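Transcriptional regulator (Rhodococcus sp., PDB 2O0Y) probably binds DNA and regulates transcription as a member of the IclR family, whose N-terminal helix-turn-helix region is joined to a GAF-like C-terminal domain. Local coordinates at residues Arg24-Leu29 and Leu58-Met62; Asp109-Thr113 and Gly227-Phe232; Arg192-Leu196 and Gly207-Pro211. Residues are numbered along the deposited sequence.

How the interactions relate
Starting from the N terminus, interaction 1 forms first: Arg-24-Leu-29 meets Leu-58-Met-62 across 28 intervening residues, packing two helices of the helix-turn-helix domain. The other two contacts lie in the C-terminal domain, on the opposite side of the chain's centre; the centre of interaction 1 is 52 Å from that of interaction 2 and 44 Å from that of interaction 3. Interaction 2 closes a long span, tying the end of helix 97-110 to the end of strand 219-228. Interaction 3, a short hairpin of strands 195-198 and 205-213, falls wholly within that span. The two touch where Phe-232 packs on Leu-196, Gly-207 and Leu-208.

Interaction 1: Arg24-Leu29 and Leu58-Met62; sequences RVIDLL and LVATM
Two helices of the IclR helix-turn-helix domain cross almost at right angles here. Both segments are regular alpha helix, with Leu-28 N to Arg-24 O at 3.0 Å and Met-62 N to Leu-58 O at 2.9 Å as representative backbone bonds. The short axes pass 11.1 Å apart with a signed crossing angle of -81°, and the closest CA atoms, those of Val-25 and Leu-58, are 7.0 Å apart. Packing is purely apolar, burying 306 Å² with no hydrogen bond across it. Leu-58 points its CA-to-CB bond toward the first helix and takes the mt rotamer. Its CD1 lies 3.5 Å from Arg-24 CB, its CD2 4.1 Å from Val-25 CG2, and its CB 3.9 Å from Leu-28 CD1; the guanidinium of Arg-24 extends away. Val-59 turns sideways, and Ala-60 and Thr-61 are out of reach. One turn after Leu-58, Met-62, present as selenomethionine, again points toward the first helix. Its chi angles are m, t and p, which set SE 3.9 Å from Leu-28 CD1 and bring CE to 4.2 Å from Val-25 CG1 and 3.6 Å from Leu-29 CD2. Leu-28, also mt, thus meets both residues of the i, i+4 pair. In a helix-turn-helix domain of this family, helix 52-64 is probably the recognition helix, and this contact packs its Leu-58 and Met-62 against helix 18-29. Helix 41-48 completes the core through Leu-44 and Thr-48 against Leu-28, strand 75-78 adds Leu-78 beside Leu-29, and Thr-61 hydrogen-bonds to Val-19 N of the second subunit.

Interaction 2: Asp109-Thr113 and Gly227-Phe232; sequences DTGET and GPTGRF
A paired Glu-Arg salt bridge joins the turn that ends helix 97-110 to the turn that follows strand 219-228, in the GAF-like C-terminal domain. Helix geometry ends at Thr-110; Gly-111 then takes positive phi (85°/7°), a conformation that favours glycine, and Glu-112 is extended (-115°/154°). Thr-110, rotamer p, accepts Glu-112 N on OG1 at 3.3 Å, forming an ST turn. On the other side Gly-227 is nearly fully extended (-176°/-169°), and residues 229-231 make a 3-10 turn in which Arg-231 N bonds Pro-228 O at 3.0 Å and Phe-232 N bonds Thr-229 O at 3.0 Å. The CA atoms of Glu-112 and Gly-227 are 6.0 Å apart. Glu-112, with chi1 and chi2 both m, reaches across: its OE2 receives Arg-231 NE at 2.8 Å and its OE1 receives Arg-231 NH2 at 3.0 Å, with OE2 near the guanidinium plane. OE1 also lies 3.7 Å from Gly-227 CA, where a CB would collide with OE1 as Glu-112 is placed here, so the absence of a side chain lets the carboxylate lie this close. Phe-232 CE1 sits 4.0 Å from Glu-112 OE2. The carboxylate also hydrogen-bonds Tyr-240 OH through OE2, and Arg-231 NH2 bonds Val-136 O. With both charges matched and several polar partners at hand, a largely buried Glu-112 becomes tolerable between these turns.

Interaction 3: Arg192-Leu196 and Gly207-Pro211; sequences RGYQL and GLSFP
This contact is the antiparallel beta hairpin of strands 195-198 and 205-213, at one edge of the C-terminal domain's sheet within this chain. The touching parts run 166° apart, burying 340 Å². Gln-195 and Ser-209 form a hydrogen-bonded pair (CA-CA 5.2 Å); Leu-196 and Leu-208 form a non-hydrogen-bonded pair (CA-CA 4.3 Å). Both polar backbone groups of Gln-195 are satisfied by Ser-209: Gln-195 N to Ser-209 O is 3.0 Å and Ser-209 N to Gln-195 O is 2.8 Å. Two longer CA-H...O contacts accompany them, Leu-208 CA to Gln-195 O at 3.2 Å and Leu-196 CA to Gly-207 O at 3.3 Å. Two residues beyond the bonded pair, Gly-193 O faces Pro-211 CD at 3.2 Å, and proline offers no N-H to continue the ladder. Gly-193 has positive phi (103°/-1°), which ends helix 178-192 and swings the chain into the strand. Tyr-194 O, turned away from strand 205-213, is taken by Arg-192 NE at 2.9 Å and Arg-192 NH2 at 2.8 Å. On the other edge of 205-213, Leu-208 and Phe-210 bond to Leu-225 and Leu-223 of strand 219-228. Gln-195 NE2 bonds Lys-185 O, and Ser-209 OG bonds Thr-224 OG1. Apolar closure comes from Tyr-194 (chi1 p), whose CD2 touches Leu-208 CD1 at 3.5 Å; its ring and that of Phe-210 are near parallel but barely overlap. Tyr-194 CB makes a CH-pi contact 3.5 Å above the Phe-210 ring centroid, 10° off the normal.

Interaction 1: Arg24-Leu29 and Leu58-Met62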
ATOM      1  N   ARG B  24      -1.316  22.287  13.967  1.00 24.45           N
ATOM      2  CA  ARG B  24      -2.463  21.613  14.492  1.00 24.48           C
ATOM      3  C   ARG B  24      -2.829  20.419  13.617  1.00 25.23           C
ATOM      4  O   ARG B  24      -3.214  19.390  14.115  1.00 27.22           O
ATOM      5  CB  ARG B  24      -3.643  22.608  14.570  1.00 24.92           C
ATOM      6  CG  ARG B  24      -3.391  23.656  15.734  1.00 22.11           C
ATOM      7  CD  ARG B  24      -4.333  24.823  15.616  1.00 23.24           C
ATOM      8  NE  ARG B  24      -4.185  25.656  16.814  1.00 23.13           N
ATOM      9  CZ  ARG B  24      -4.904  26.733  17.073  1.00 27.86           C
ATOM     10  NH1 ARG B  24      -5.840  27.112  16.224  1.00 28.98           N
ATOM     11  NH2 ARG B  24      -4.683  27.404  18.185  1.00 24.05           N
ATOM     12  N   VAL B  25      -2.765  20.558  12.304  1.00 25.15           N
ATOM     13  CA  VAL B  25      -3.023  19.431  11.429  1.00 25.19           C
ATOM     14  C   VAL B  25      -2.013  18.312  11.685  1.00 25.20           C
ATOM     15  O   VAL B  25      -2.354  17.169  11.801  1.00 24.93           O
ATOM     16  CB  VAL B  25      -2.996  19.884   9.940  1.00 26.49           C
ATOM     17  CG1 VAL B  25      -3.165  18.714   9.060  1.00 26.48           C
ATOM     18  CG2 VAL B  25      -4.178  20.871   9.711  1.00 26.29           C
ATOM     19  N   ILE B  26      -0.744  18.654  11.745  1.00 25.88           N
ATOM     20  CA  ILE B  26       0.283  17.671  12.130  1.00 25.42           C
ATOM     21  C   ILE B  26       0.019  17.069  13.510  1.00 25.43           C
ATOM     22  O   ILE B  26       0.137  15.843  13.684  1.00 27.00           O
ATOM     23  CB  ILE B  26       1.705  18.301  12.011  1.00 25.67           C
ATOM     24  CG1 ILE B  26       1.955  18.751  10.560  1.00 25.20           C
ATOM     25  CG2 ILE B  26       2.799  17.307  12.475  1.00 25.07           C
ATOM     26  CD1 ILE B  26       3.213  19.722  10.416  1.00 24.86           C
ATOM     27  N   ASP B  27      -0.292  17.882  14.522  1.00 24.96           N
ATOM     28  CA  ASP B  27      -0.573  17.346  15.845  1.00 24.48           C
ATOM     29  C   ASP B  27      -1.724  16.317  15.849  1.00 24.57           C
ATOM     30  O   ASP B  27      -1.755  15.341  16.647  1.00 23.62           O
ATOM     31  CB  ASP B  27      -0.898  18.523  16.827  1.00 25.01           C
ATOM     32  CG  ASP B  27       0.284  19.403  17.076  1.00 27.19           C
ATOM     33  OD1 ASP B  27       1.430  19.012  16.706  1.00 25.57           O
ATOM     34  OD2 ASP B  27       0.094  20.528  17.611  1.00 29.03           O
ATOM     35  N   LEU B  28      -2.712  16.549  14.997  1.00 23.52           N
ATOM     36  CA  LEU B  28      -3.873  15.632  14.913  1.00 24.71           C
ATOM     37  C   LEU B  28      -3.458  14.341  14.229  1.00 24.95           C
ATOM     38  O   LEU B  28      -3.751  13.264  14.723  1.00 25.92           O
ATOM     39  CB  LEU B  28      -5.043  16.290  14.107  1.00 22.48           C
ATOM     40  CG  LEU B  28      -5.726  17.438  14.881  1.00 23.55           C
ATOM     41  CD1 LEU B  28      -6.662  18.249  13.924  1.00 23.32           C
ATOM     42  CD2 LEU B  28      -6.632  16.814  16.009  1.00 23.84           C
ATOM     43  N   LEU B  29      -2.736  14.444  13.111  1.00 23.69           N
ATOM     44  CA  LEU B  29      -2.289  13.238  12.403  1.00 23.79           C
ATOM     45  C   LEU B  29      -1.353  12.408  13.254  1.00 24.95           C
ATOM     46  O   LEU B  29      -1.347  11.186  13.201  1.00 24.34           O
ATOM     47  CB  LEU B  29      -1.582  13.670  11.125  1.00 23.93           C
ATOM     48  CG  LEU B  29      -2.453  14.274  10.023  1.00 27.23           C
ATOM     49  CD1 LEU B  29      -1.590  14.854   8.891  1.00 26.65           C
ATOM     50  CD2 LEU B  29      -3.334  13.113   9.480  1.00 30.11           C
ATOM     51  N   LEU B  58     -10.991  21.724  11.761  1.00 27.45           N
ATOM     52  CA  LEU B  58      -9.826  21.116  11.060  1.00 25.76           C
ATOM     53  C   LEU B  58     -10.171  19.751  10.547  1.00 27.36           C
ATOM     54  O   LEU B  58      -9.792  19.406   9.408  1.00 26.96           O
ATOM     55  CB  LEU B  58      -8.580  21.056  11.964  1.00 26.13           C
ATOM     56  CG  LEU B  58      -7.972  22.412  12.351  1.00 26.76           C
ATOM     57  CD1 LEU B  58      -6.950  22.301  13.541  1.00 23.99           C
ATOM     58  CD2 LEU B  58      -7.304  23.078  11.123  1.00 30.33           C
ATOM     59  N   VAL B  59     -10.911  18.966  11.345  1.00 26.56           N
ATOM     60  CA  VAL B  59     -11.283  17.619  10.910  1.00 26.92           C
ATOM     61  C   VAL B  59     -12.176  17.717   9.648  1.00 27.96           C
ATOM     62  O   VAL B  59     -11.955  16.991   8.694  1.00 27.99           O
ATOM     63  CB  VAL B  59     -11.953  16.828  12.053  1.00 28.39           C
ATOM     64  CG1 VAL B  59     -12.657  15.594  11.519  1.00 28.48           C
ATOM     65  CG2 VAL B  59     -10.876  16.409  13.077  1.00 27.26           C
ATOM     66  N   ALA B  60     -13.117  18.674   9.629  1.00 27.44           N
ATOM     67  CA  ALA B  60     -13.947  18.957   8.461  1.00 27.12           C
ATOM     68  C   ALA B  60     -13.112  19.178   7.179  1.00 27.97           C
ATOM     69  O   ALA B  60     -13.354  18.525   6.154  1.00 27.34           O
ATOM     70  CB  ALA B  60     -14.832  20.141   8.729  1.00 26.72           C
ATOM     71  N   THR B  61     -12.136  20.095   7.228  1.00 26.85           N
ATOM     72  CA  THR B  61     -11.269  20.346   6.072  1.00 27.49           C
ATOM     73  C   THR B  61     -10.503  19.082   5.667  1.00 26.26           C
ATOM     74  O   THR B  61     -10.401  18.763   4.478  1.00 24.17           O
ATOM     75  CB  THR B  61     -10.235  21.490   6.339  1.00 29.65           C
ATOM     76  OG1 THR B  61     -10.944  22.717   6.490  1.00 30.34           O
ATOM     77  CG2 THR B  61      -9.345  21.677   5.117  1.00 31.30           C
HETATM   78  N   MSE B  62      -9.969  18.365   6.655  1.00 25.03           N
HETATM   79  CA  MSE B  62      -9.254  17.077   6.431  1.00 26.16           C
HETATM   80  C   MSE B  62     -10.103  16.001   5.790  1.00 26.54           C
HETATM   81  O   MSE B  62      -9.647  15.322   4.845  1.00 26.72           O
HETATM   82  CB  MSE B  62      -8.678  16.597   7.793  1.00 26.71           C
HETATM   83  CG  MSE B  62      -7.552  17.498   8.240  1.00 27.51           C
HETATM   84 SE   MSE B  62      -7.079  17.312  10.170  1.00 39.20          SE
HETATM   85  CE  MSE B  62      -5.855  15.689   9.995  1.00 29.56           C
TER

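Interaction 2: Asp109-Thr113 and Gly227-Phe232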
ATOM      1  N   ASP B 109      32.601 -10.179   4.994  1.00 32.23           N
ATOM      2  CA  ASP B 109      33.104 -11.088   6.040  1.00 32.81           C
ATOM      3  C   ASP B 109      32.763 -12.546   5.683  1.00 32.65           C
ATOM      4  O   ASP B 109      33.508 -13.457   6.018  1.00 32.78           O
ATOM      5  CB  ASP B 109      32.449 -10.710   7.384  1.00 32.82           C
ATOM      6  CG  ASP B 109      33.100  -9.487   8.056  1.00 34.44           C
ATOM      7  OD1 ASP B 109      34.123  -8.972   7.546  1.00 35.19           O
ATOM      8  OD2 ASP B 109      32.595  -9.044   9.126  1.00 30.71           O
ATOM      9  N   THR B 110      31.637 -12.783   4.998  1.00 30.64           N
ATOM     10  CA  THR B 110      31.257 -14.183   4.711  1.00 29.27           C
ATOM     11  C   THR B 110      31.590 -14.606   3.274  1.00 28.95           C
ATOM     12  O   THR B 110      31.718 -15.794   2.991  1.00 27.82           O
ATOM     13  CB  THR B 110      29.735 -14.425   4.908  1.00 28.05           C
ATOM     14  OG1 THR B 110      29.032 -13.500   4.070  1.00 28.13           O
ATOM     15  CG2 THR B 110      29.291 -14.230   6.374  1.00 28.22           C
ATOM     16  N   GLY B 111      31.671 -13.641   2.350  1.00 28.51           N
ATOM     17  CA  GLY B 111      31.909 -13.955   0.940  1.00 27.67           C
ATOM     18  C   GLY B 111      30.626 -14.291   0.199  1.00 27.97           C
ATOM     19  O   GLY B 111      30.648 -14.690  -0.984  1.00 26.40           O
ATOM     20  N   GLU B 112      29.487 -14.101   0.890  1.00 27.65           N
ATOM     21  CA  GLU B 112      28.168 -14.418   0.354  1.00 26.15           C
ATOM     22  C   GLU B 112      27.292 -13.180   0.168  1.00 26.65           C
ATOM     23  O   GLU B 112      27.504 -12.158   0.853  1.00 26.44           O
ATOM     24  CB  GLU B 112      27.443 -15.418   1.264  1.00 26.67           C
ATOM     25  CG  GLU B 112      28.206 -16.687   1.575  1.00 26.07           C
ATOM     26  CD  GLU B 112      28.603 -17.509   0.384  1.00 28.76           C
ATOM     27  OE1 GLU B 112      28.138 -17.220  -0.730  1.00 28.47           O
ATOM     28  OE2 GLU B 112      29.333 -18.513   0.583  1.00 24.77           O
ATOM     29  N   THR B 113      26.342 -13.280  -0.767  1.00 24.88           N
ATOM     30  CA  THR B 113      25.340 -12.248  -0.987  1.00 26.75           C
ATOM     31  C   THR B 113      24.442 -12.186   0.235  1.00 27.27           C
ATOM     32  O   THR B 113      24.022 -13.237   0.729  1.00 28.27           O
ATOM     33  CB  THR B 113      24.510 -12.549  -2.231  1.00 26.39           C
ATOM     34  OG1 THR B 113      25.372 -12.389  -3.387  1.00 25.74           O
ATOM     35  CG2 THR B 113      23.285 -11.530  -2.338  1.00 26.83           C
ATOM     36  N   GLY B 227      24.000 -18.820  -1.079  1.00 29.91           N
ATOM     37  CA  GLY B 227      25.116 -19.055  -1.961  1.00 28.40           C
ATOM     38  C   GLY B 227      25.257 -20.515  -2.270  1.00 28.43           C
ATOM     39  O   GLY B 227      24.378 -21.306  -1.954  1.00 27.09           O
ATOM     40  N   PRO B 228      26.382 -20.888  -2.894  1.00 27.13           N
ATOM     41  CA  PRO B 228      26.637 -22.280  -3.222  1.00 27.17           C
ATOM     42  C   PRO B 228      26.798 -23.159  -1.986  1.00 27.53           C
ATOM     43  O   PRO B 228      27.476 -22.776  -1.034  1.00 27.83           O
ATOM     44  CB  PRO B 228      27.934 -22.214  -4.038  1.00 26.48           C
ATOM     45  CG  PRO B 228      28.553 -20.914  -3.682  1.00 26.03           C
ATOM     46  CD  PRO B 228      27.447 -19.996  -3.378  1.00 26.93           C
ATOM     47  N   THR B 229      26.167 -24.336  -2.001  1.00 27.85           N
ATOM     48  CA  THR B 229      26.221 -25.282  -0.859  1.00 27.67           C
ATOM     49  C   THR B 229      27.665 -25.616  -0.472  1.00 27.27           C
ATOM     50  O   THR B 229      27.994 -25.751   0.711  1.00 26.99           O
ATOM     51  CB  THR B 229      25.442 -26.535  -1.225  1.00 27.90           C
ATOM     52  OG1 THR B 229      24.075 -26.146  -1.322  1.00 29.72           O
ATOM     53  CG2 THR B 229      25.623 -27.684  -0.190  1.00 26.85           C
ATOM     54  N   GLY B 230      28.541 -25.650  -1.462  1.00 26.31           N
ATOM     55  CA  GLY B 230      29.932 -26.008  -1.242  1.00 26.07           C
ATOM     56  C   GLY B 230      30.706 -24.995  -0.397  1.00 27.33           C
ATOM     57  O   GLY B 230      31.820 -25.285   0.009  1.00 25.61           O
ATOM     58  N   ARG B 231      30.133 -23.799  -0.151  1.00 27.18           N
ATOM     59  CA  ARG B 231      30.762 -22.817   0.733  1.00 27.99           C
ATOM     60  C   ARG B 231      30.136 -22.808   2.129  1.00 29.84           C
ATOM     61  O   ARG B 231      30.711 -22.241   3.060  1.00 30.09           O
ATOM     62  CB  ARG B 231      30.657 -21.405   0.119  1.00 28.34           C
ATOM     63  CG  ARG B 231      31.690 -21.200  -1.017  1.00 26.45           C
ATOM     64  CD  ARG B 231      32.096 -19.710  -1.178  1.00 24.20           C
ATOM     65  NE  ARG B 231      31.012 -18.843  -1.606  1.00 29.25           N
ATOM     66  CZ  ARG B 231      30.766 -18.535  -2.881  1.00 31.63           C
ATOM     67  NH1 ARG B 231      31.504 -19.082  -3.829  1.00 31.57           N
ATOM     68  NH2 ARG B 231      29.776 -17.718  -3.202  1.00 29.47           N
ATOM     69  N   PHE B 232      28.969 -23.431   2.253  1.00 30.90           N
ATOM     70  CA  PHE B 232      28.266 -23.575   3.532  1.00 33.04           C
ATOM     71  C   PHE B 232      28.667 -24.900   4.124  1.00 34.40           C
ATOM     72  O   PHE B 232      27.829 -25.792   4.339  1.00 36.29           O
ATOM     73  CB  PHE B 232      26.752 -23.512   3.351  1.00 32.56           C
ATOM     74  CG  PHE B 232      26.212 -22.133   3.041  1.00 32.91           C
ATOM     75  CD1 PHE B 232      26.438 -21.534   1.808  1.00 31.69           C
ATOM     76  CD2 PHE B 232      25.439 -21.434   3.992  1.00 31.17           C
ATOM     77  CE1 PHE B 232      25.919 -20.266   1.541  1.00 29.45           C
ATOM     78  CE2 PHE B 232      24.931 -20.178   3.714  1.00 30.76           C
ATOM     79  CZ  PHE B 232      25.172 -19.613   2.489  1.00 32.38           C
TER

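Interaction 3: Arg192-Leu196 and Gly207-Pro211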
ATOM      1  N   ARG B 192      16.074 -22.464  17.827  1.00 35.15           N
ATOM      2  CA  ARG B 192      17.501 -22.254  17.506  1.00 34.32           C
ATOM      3  C   ARG B 192      17.910 -20.788  17.296  1.00 34.03           C
ATOM      4  O   ARG B 192      19.034 -20.402  17.640  1.00 34.66           O
ATOM      5  CB  ARG B 192      17.842 -23.028  16.247  1.00 34.72           C
ATOM      6  CG  ARG B 192      19.318 -23.124  15.944  1.00 37.60           C
ATOM      7  CD  ARG B 192      19.511 -24.073  14.802  1.00 43.19           C
ATOM      8  NE  ARG B 192      18.516 -23.752  13.790  1.00 49.27           N
ATOM      9  CZ  ARG B 192      17.498 -24.541  13.464  1.00 50.60           C
ATOM     10  NH1 ARG B 192      17.373 -25.744  14.053  1.00 47.77           N
ATOM     11  NH2 ARG B 192      16.629 -24.132  12.528  1.00 45.63           N
ATOM     12  N   GLY B 193      17.012 -20.004  16.702  1.00 31.46           N
ATOM     13  CA  GLY B 193      17.235 -18.573  16.479  1.00 30.52           C
ATOM     14  C   GLY B 193      17.607 -18.252  15.047  1.00 29.84           C
ATOM     15  O   GLY B 193      17.819 -17.095  14.701  1.00 29.61           O
ATOM     16  N   TYR B 194      17.709 -19.289  14.218  1.00 28.72           N
ATOM     17  CA  TYR B 194      18.014 -19.108  12.807  1.00 28.14           C
ATOM     18  C   TYR B 194      17.631 -20.339  12.011  1.00 27.67           C
ATOM     19  O   TYR B 194      17.312 -21.392  12.574  1.00 26.61           O
ATOM     20  CB  TYR B 194      19.509 -18.769  12.606  1.00 28.86           C
ATOM     21  CG  TYR B 194      20.445 -19.838  13.088  1.00 28.86           C
ATOM     22  CD1 TYR B 194      20.961 -19.806  14.385  1.00 29.23           C
ATOM     23  CD2 TYR B 194      20.811 -20.896  12.254  1.00 30.87           C
ATOM     24  CE1 TYR B 194      21.821 -20.854  14.843  1.00 31.14           C
ATOM     25  CE2 TYR B 194      21.689 -21.939  12.705  1.00 29.18           C
ATOM     26  CZ  TYR B 194      22.183 -21.891  13.974  1.00 28.53           C
ATOM     27  OH  TYR B 194      23.037 -22.895  14.403  1.00 30.24           O
ATOM     28  N   GLN B 195      17.661 -20.186  10.696  1.00 27.02           N
ATOM     29  CA  GLN B 195      17.424 -21.288   9.758  1.00 27.16           C
ATOM     30  C   GLN B 195      18.645 -21.485   8.873  1.00 27.65           C
ATOM     31  O   GLN B 195      19.153 -20.535   8.320  1.00 27.67           O
ATOM     32  CB  GLN B 195      16.225 -20.957   8.860  1.00 26.25           C
ATOM     33  CG  GLN B 195      14.860 -21.051   9.566  1.00 25.71           C
ATOM     34  CD  GLN B 195      14.377 -22.447   9.683  1.00 29.11           C
ATOM     35  OE1 GLN B 195      14.984 -23.339   9.124  1.00 29.76           O
ATOM     36  NE2 GLN B 195      13.263 -22.658  10.402  1.00 27.33           N
ATOM     37  N   LEU B 196      19.093 -22.728   8.727  1.00 27.94           N
ATOM     38  CA  LEU B 196      20.203 -23.049   7.832  1.00 28.33           C
ATOM     39  C   LEU B 196      19.741 -24.263   7.025  1.00 28.87           C
ATOM     40  O   LEU B 196      19.528 -25.321   7.602  1.00 26.44           O
ATOM     41  CB  LEU B 196      21.470 -23.356   8.662  1.00 28.05           C
ATOM     42  CG  LEU B 196      22.627 -24.030   7.909  1.00 28.49           C
ATOM     43  CD1 LEU B 196      23.210 -23.081   6.891  1.00 23.13           C
ATOM     44  CD2 LEU B 196      23.672 -24.369   8.933  1.00 29.56           C
ATOM     45  N   GLY B 207      21.163 -21.594   2.341  1.00 27.14           N
ATOM     46  CA  GLY B 207      20.775 -20.294   2.876  1.00 25.75           C
ATOM     47  C   GLY B 207      20.864 -20.328   4.379  1.00 25.30           C
ATOM     48  O   GLY B 207      20.582 -21.362   5.005  1.00 26.02           O
ATOM     49  N   LEU B 208      21.313 -19.230   4.973  1.00 25.26           N
ATOM     50  CA  LEU B 208      21.231 -19.081   6.433  1.00 25.98           C
ATOM     51  C   LEU B 208      20.428 -17.795   6.645  1.00 26.43           C
ATOM     52  O   LEU B 208      20.786 -16.768   6.074  1.00 25.61           O
ATOM     53  CB  LEU B 208      22.637 -18.880   6.992  1.00 26.69           C
ATOM     54  CG  LEU B 208      22.845 -18.377   8.427  1.00 27.63           C
ATOM     55  CD1 LEU B 208      22.320 -19.384   9.484  1.00 29.00           C
ATOM     56  CD2 LEU B 208      24.330 -18.154   8.601  1.00 27.43           C
ATOM     57  N   SER B 209      19.394 -17.828   7.486  1.00 25.65           N
ATOM     58  CA  SER B 209      18.559 -16.645   7.748  1.00 25.16           C
ATOM     59  C   SER B 209      18.390 -16.376   9.237  1.00 25.53           C
ATOM     60  O   SER B 209      18.189 -17.298  10.018  1.00 26.48           O
ATOM     61  CB  SER B 209      17.162 -16.822   7.142  1.00 24.90           C
ATOM     62  OG  SER B 209      16.479 -15.557   7.012  1.00 26.25           O
ATOM     63  N   PHE B 210      18.505 -15.111   9.652  1.00 26.76           N
ATOM     64  CA  PHE B 210      18.234 -14.721  11.047  1.00 25.51           C
ATOM     65  C   PHE B 210      17.036 -13.759  11.024  1.00 25.92           C
ATOM     66  O   PHE B 210      16.906 -12.976  10.082  1.00 24.88           O
ATOM     67  CB  PHE B 210      19.452 -13.984  11.664  1.00 26.52           C
ATOM     68  CG  PHE B 210      20.454 -14.913  12.301  1.00 26.50           C
ATOM     69  CD1 PHE B 210      21.342 -15.634  11.520  1.00 27.20           C
ATOM     70  CD2 PHE B 210      20.483 -15.091  13.679  1.00 28.17           C
ATOM     71  CE1 PHE B 210      22.274 -16.528  12.098  1.00 27.80           C
ATOM     72  CE2 PHE B 210      21.412 -15.973  14.252  1.00 27.16           C
ATOM     73  CZ  PHE B 210      22.294 -16.677  13.459  1.00 27.24           C
ATOM     74  N   PRO B 211      16.207 -13.758  12.102  1.00 26.57           N
ATOM     75  CA  PRO B 211      15.135 -12.797  12.153  1.00 27.26           C
ATOM     76  C   PRO B 211      15.668 -11.398  12.439  1.00 27.82           C
ATOM     77  O   PRO B 211      16.595 -11.223  13.240  1.00 27.95           O
ATOM     78  CB  PRO B 211      14.278 -13.267  13.355  1.00 27.04           C
ATOM     79  CG  PRO B 211      15.162 -14.095  14.197  1.00 27.14           C
ATOM     80  CD  PRO B 211      16.244 -14.640  13.285  1.00 25.45           C
TER